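Local coordinates for tail protein, 43 kDa (PDB 3D37) that is of unknown function but is probably a tail baseplate component related to those of Mu-like phages, at residues 7-19 against 54-67. Residues are numbered along the deposited sequence; the frame is centred on the assembly and turned at random.
Sequences GYAVSVRVGGKEH and LSGESCEVVIDGQI
Val12 and Val14 meet Cys59 on the buried face of an antiparallel strand pair, 10-14 with 58-63. At its end Val14 CG2 lies 3.8 Å from Cys59 CB, and Val14 CG1 packs against Glu57 CB. Val12 CG1 reaches Cys59 CB diagonally at 4.0 Å. Leu54 closes this end with CD1 over one face of the His19 ring, 13° off the normal, a CH-pi contact. Val10 and Val61 share this face, and with Val12 they touch Phe40 of strand 37-42.

Five backbone hydrogen bonds join the segments, among them Ser11 N to Val62 O at 2.8 Å. Asp64 OD1 adds a sixth from Ala9 N at 3.2 Å. Type I' turns join 10-14 to 17-19 and 58-63 to the strand starting at Gln66, making two paired beta hairpins. They belong to the N-terminal domain, related to Mu GpP.

The opposite face is mixed and more open to solvent, with Arg13 and Glu60 partly exposed. Arg13 bends at chi3 (-81°), laying its guanidinium over Val62 CG2, 3.7 Å from the plane. Its NE makes a salt bridge to Glu18 OE2 at 2.7 Å; that from Arg13 NH1 to Glu60 OE1 is long, 3.8 Å. Ser11 OG donates to Glu18 OE1.

At the far end Asp64 OD2 sits at the Tyr8 ring edge and pairs with Lys288, while Tyr8 OH bonds to His287 N. A water joins Gly15 N to Ser58 O.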
loop_
_atom_site.group_PDB
_atom_site.type_symbol
_atom_site.label_atom_id
_atom_site.label_comp_id
_atom_site.label_asym_id
_atom_site.label_seq_id
_atom_site.Cartn_x
_atom_site.Cartn_y
_atom_site.Cartn_z
ATOM N N GLY A 7 -25.761 17.380 -1.358
ATOM C CA GLY A 7 -24.370 17.889 -1.293
ATOM C C GLY A 7 -24.261 19.024 -2.318
ATOM O O GLY A 7 -25.278 19.540 -2.766
ATOM N N TYR A 8 -23.053 19.375 -2.747
ATOM C CA TYR A 8 -22.864 20.444 -3.745
ATOM C C TYR A 8 -23.054 19.982 -5.197
ATOM O O TYR A 8 -22.515 18.960 -5.597
ATOM C CB TYR A 8 -21.457 21.044 -3.626
ATOM C CG TYR A 8 -21.151 21.633 -2.279
ATOM C CD1 TYR A 8 -21.611 22.904 -1.931
ATOM C CD2 TYR A 8 -20.434 20.923 -1.344
ATOM C CE1 TYR A 8 -21.365 23.426 -0.695
ATOM C CE2 TYR A 8 -20.199 21.433 -0.097
ATOM C CZ TYR A 8 -20.639 22.706 0.211
ATOM O OH TYR A 8 -20.381 23.237 1.438
ATOM N N ALA A 9 -23.761 20.782 -5.995
ATOM C CA ALA A 9 -23.772 20.625 -7.435
ATOM C C ALA A 9 -22.594 21.439 -7.994
ATOM O O ALA A 9 -22.576 22.659 -7.926
ATOM C CB ALA A 9 -25.137 21.109 -8.057
ATOM N N VAL A 10 -21.589 20.728 -8.488
ATOM C CA VAL A 10 -20.395 21.335 -9.039
ATOM C C VAL A 10 -20.375 20.967 -10.517
ATOM O O VAL A 10 -20.390 19.748 -10.877
ATOM C CB VAL A 10 -19.125 20.840 -8.320
ATOM C CG1 VAL A 10 -17.875 21.538 -8.925
ATOM C CG2 VAL A 10 -19.199 21.104 -6.842
ATOM N N SER A 11 -20.327 21.979 -11.384
ATOM C CA SER A 11 -20.223 21.706 -12.815
ATOM C C SER A 11 -19.160 22.519 -13.551
ATOM O O SER A 11 -18.730 23.581 -13.101
ATOM C CB SER A 11 -21.552 21.930 -13.521
ATOM O OG SER A 11 -21.898 23.267 -13.383
ATOM N N VAL A 12 -18.770 21.999 -14.714
ATOM C CA VAL A 12 -17.961 22.708 -15.684
ATOM C C VAL A 12 -18.947 23.017 -16.771
ATOM O O VAL A 12 -19.422 22.111 -17.430
ATOM C CB VAL A 12 -16.783 21.841 -16.185
ATOM C CG1 VAL A 12 -15.980 22.550 -17.300
ATOM C CG2 VAL A 12 -15.893 21.474 -15.027
ATOM N N ARG A 13 -19.311 24.291 -16.901
ATOM C CA ARG A 13 -20.263 24.719 -17.890
ATOM C C ARG A 13 -19.519 25.077 -19.178
ATOM O O ARG A 13 -18.651 25.938 -19.164
ATOM C CB ARG A 13 -21.005 25.953 -17.362
ATOM C CG ARG A 13 -22.293 26.207 -18.019
ATOM C CD ARG A 13 -22.921 27.489 -17.465
ATOM N NE ARG A 13 -23.591 27.226 -16.189
ATOM C CZ ARG A 13 -23.934 28.167 -15.311
ATOM N NH1 ARG A 13 -23.584 29.406 -15.482
ATOM N NH2 ARG A 13 -24.613 27.849 -14.224
ATOM N N VAL A 14 -19.825 24.379 -20.271
ATOM C CA VAL A 14 -19.222 24.646 -21.573
ATOM C C VAL A 14 -20.335 24.629 -22.620
ATOM O O VAL A 14 -21.047 23.594 -22.756
ATOM C CB VAL A 14 -18.230 23.526 -22.006
ATOM C CG1 VAL A 14 -17.770 23.783 -23.455
ATOM C CG2 VAL A 14 -17.068 23.379 -21.056
ATOM N N GLY A 15 -20.483 25.723 -23.365
ATOM C CA GLY A 15 -21.522 25.803 -24.394
ATOM C C GLY A 15 -22.873 25.478 -23.780
ATOM O O GLY A 15 -23.526 24.492 -24.159
ATOM N N GLY A 16 -23.236 26.282 -22.768
ATOM C CA GLY A 16 -24.523 26.193 -22.064
ATOM C C GLY A 16 -24.757 24.877 -21.358
ATOM O O GLY A 16 -25.711 24.736 -20.588
ATOM N N LYS A 17 -23.873 23.923 -21.600
ATOM C CA LYS A 17 -24.047 22.561 -21.191
ATOM C C LYS A 17 -23.291 22.356 -19.884
ATOM O O LYS A 17 -22.156 22.786 -19.756
ATOM C CB LYS A 17 -23.489 21.661 -22.304
ATOM C CG LYS A 17 -23.775 20.179 -22.185
ATOM C CD LYS A 17 -23.415 19.475 -23.494
ATOM C CE LYS A 17 -24.439 19.754 -24.647
ATOM N NZ LYS A 17 -25.332 18.571 -24.974
ATOM N N GLU A 18 -23.950 21.721 -18.922
ATOM C CA GLU A 18 -23.400 21.471 -17.601
ATOM C C GLU A 18 -22.801 20.099 -17.599
ATOM O O GLU A 18 -23.478 19.139 -17.952
ATOM C CB GLU A 18 -24.498 21.467 -16.529
ATOM C CG GLU A 18 -25.368 22.688 -16.517
ATOM C CD GLU A 18 -24.640 23.942 -16.086
ATOM O OE1 GLU A 18 -23.561 23.854 -15.454
ATOM O OE2 GLU A 18 -25.164 25.032 -16.393
ATOM N N HIS A 19 -21.549 19.992 -17.197
ATOM C CA HIS A 19 -20.942 18.701 -16.921
ATOM C C HIS A 19 -20.731 18.573 -15.428
ATOM O O HIS A 19 -19.992 19.354 -14.794
ATOM C CB HIS A 19 -19.638 18.553 -17.690
ATOM C CG HIS A 19 -19.829 18.663 -19.166
ATOM N ND1 HIS A 19 -19.936 19.876 -19.809
ATOM C CD2 HIS A 19 -20.017 17.716 -20.117
ATOM C CE1 HIS A 19 -20.131 19.675 -21.099
ATOM N NE2 HIS A 19 -20.191 18.372 -21.309
ATOM N N LEU A 54 -13.468 18.818 -25.413
ATOM C CA LEU A 54 -13.724 20.147 -24.867
ATOM C C LEU A 54 -12.433 20.957 -24.721
ATOM O O LEU A 54 -12.483 22.066 -24.260
ATOM C CB LEU A 54 -14.420 20.061 -23.490
ATOM C CG LEU A 54 -15.667 19.194 -23.332
ATOM C CD1 LEU A 54 -16.047 19.075 -21.879
ATOM C CD2 LEU A 54 -16.821 19.739 -24.143
ATOM N N SER A 55 -11.286 20.404 -25.115
ATOM C CA SER A 55 -10.026 21.121 -24.977
ATOM C C SER A 55 -10.068 22.363 -25.832
ATOM O O SER A 55 -10.551 22.347 -26.981
ATOM C CB SER A 55 -8.801 20.248 -25.336
ATOM O OG SER A 55 -8.862 19.802 -26.703
ATOM N N GLY A 56 -9.591 23.457 -25.243
ATOM C CA GLY A 56 -9.595 24.729 -25.884
ATOM C C GLY A 56 -10.901 25.475 -25.794
ATOM O O GLY A 56 -10.970 26.583 -26.288
ATOM N N GLU A 57 -11.926 24.887 -25.183
ATOM C CA GLU A 57 -13.245 25.540 -25.013
ATOM C C GLU A 57 -13.256 26.465 -23.788
ATOM O O GLU A 57 -12.597 26.200 -22.799
ATOM C CB GLU A 57 -14.344 24.491 -24.788
ATOM C CG GLU A 57 -14.673 23.614 -25.973
ATOM C CD GLU A 57 -15.168 24.410 -27.110
ATOM O OE1 GLU A 57 -15.927 25.362 -26.856
ATOM O OE2 GLU A 57 -14.761 24.135 -28.264
ATOM N N SER A 58 -14.038 27.528 -23.874
ATOM C CA SER A 58 -14.260 28.440 -22.786
ATOM C C SER A 58 -15.168 27.777 -21.783
ATOM O O SER A 58 -16.053 27.034 -22.154
ATOM C CB SER A 58 -14.938 29.713 -23.286
ATOM O OG SER A 58 -13.977 30.499 -23.909
ATOM N N CYS A 59 -14.935 28.017 -20.502
ATOM C CA CYS A 59 -15.771 27.364 -19.491
ATOM C C CYS A 59 -15.979 28.224 -18.250
ATOM O O CYS A 59 -15.295 29.195 -18.030
ATOM C CB CYS A 59 -15.204 25.996 -19.097
ATOM S SG CYS A 59 -13.617 26.036 -18.223
ATOM N N GLU A 60 -16.927 27.800 -17.448
ATOM C CA GLU A 60 -17.141 28.359 -16.124
ATOM C C GLU A 60 -17.239 27.211 -15.156
ATOM O O GLU A 60 -17.784 26.151 -15.477
ATOM C CB GLU A 60 -18.415 29.237 -16.098
ATOM C CG GLU A 60 -18.233 30.508 -16.872
ATOM C CD GLU A 60 -19.566 31.192 -17.235
ATOM O OE1 GLU A 60 -20.548 30.488 -17.441
ATOM O OE2 GLU A 60 -19.626 32.442 -17.311
ATOM N N VAL A 61 -16.653 27.398 -13.976
ATOM C CA VAL A 61 -16.735 26.410 -12.957
ATOM C C VAL A 61 -17.839 26.912 -12.025
ATOM O O VAL A 61 -17.844 28.050 -11.658
ATOM C CB VAL A 61 -15.395 26.213 -12.241
ATOM C CG1 VAL A 61 -15.564 25.154 -11.001
ATOM C CG2 VAL A 61 -14.275 25.827 -13.283
ATOM N N VAL A 62 -18.811 26.071 -11.703
ATOM C CA VAL A 62 -19.993 26.554 -10.980
ATOM C C VAL A 62 -20.237 25.632 -9.789
ATOM O O VAL A 62 -20.212 24.417 -9.915
ATOM C CB VAL A 62 -21.257 26.622 -11.913
ATOM C CG1 VAL A 62 -22.401 27.457 -11.263
ATOM C CG2 VAL A 62 -20.905 27.236 -13.254
ATOM N N ILE A 63 -20.449 26.227 -8.633
ATOM C CA ILE A 63 -20.838 25.492 -7.432
ATOM C C ILE A 63 -22.197 26.060 -6.978
ATOM O O ILE A 63 -22.301 27.247 -6.706
ATOM C CB ILE A 63 -19.782 25.638 -6.292
ATOM C CG1 ILE A 63 -18.371 25.242 -6.791
ATOM C CG2 ILE A 63 -20.251 24.856 -4.972
ATOM C CD1 ILE A 63 -17.283 25.220 -5.738
ATOM N N ASP A 64 -23.205 25.200 -6.915
ATOM C CA ASP A 64 -24.588 25.561 -6.510
ATOM C C ASP A 64 -25.027 26.793 -7.230
ATOM O O ASP A 64 -25.516 27.726 -6.601
ATOM C CB ASP A 64 -24.709 25.812 -4.986
ATOM C CG ASP A 64 -24.583 24.577 -4.174
ATOM O OD1 ASP A 64 -24.885 23.467 -4.704
ATOM O OD2 ASP A 64 -24.213 24.718 -2.974
ATOM N N GLY A 65 -24.822 26.798 -8.551
ATOM C CA GLY A 65 -25.230 27.895 -9.415
ATOM C C GLY A 65 -24.427 29.138 -9.283
ATOM O O GLY A 65 -24.725 30.126 -9.931
ATOM N N GLN A 66 -23.371 29.121 -8.472
ATOM C CA GLN A 66 -22.516 30.302 -8.413
ATOM C C GLN A 66 -21.187 30.039 -9.136
ATOM O O GLN A 66 -20.476 29.029 -8.868
ATOM C CB GLN A 66 -22.302 30.694 -6.978
ATOM C CG GLN A 66 -21.450 31.900 -6.831
ATOM C CD GLN A 66 -21.485 32.461 -5.409
ATOM O OE1 GLN A 66 -22.228 31.942 -4.510
ATOM N NE2 GLN A 66 -20.692 33.493 -5.185
ATOM N N ILE A 67 -20.882 30.912 -10.079
ATOM C CA ILE A 67 -19.652 30.797 -10.826
ATOM C C ILE A 67 -18.476 31.126 -9.872
ATOM O O ILE A 67 -18.465 32.179 -9.228
ATOM C CB ILE A 67 -19.632 31.751 -12.016
ATOM C CG1 ILE A 67 -20.675 31.297 -13.066
ATOM C CG2 ILE A 67 -18.232 31.832 -12.623
ATOM C CD1 ILE A 67 -21.099 32.430 -14.034
HETATM O O HOH W 1 -25.161 22.501 -0.920
HETATM O O HOH W 2 -18.170 27.594 -23.726
#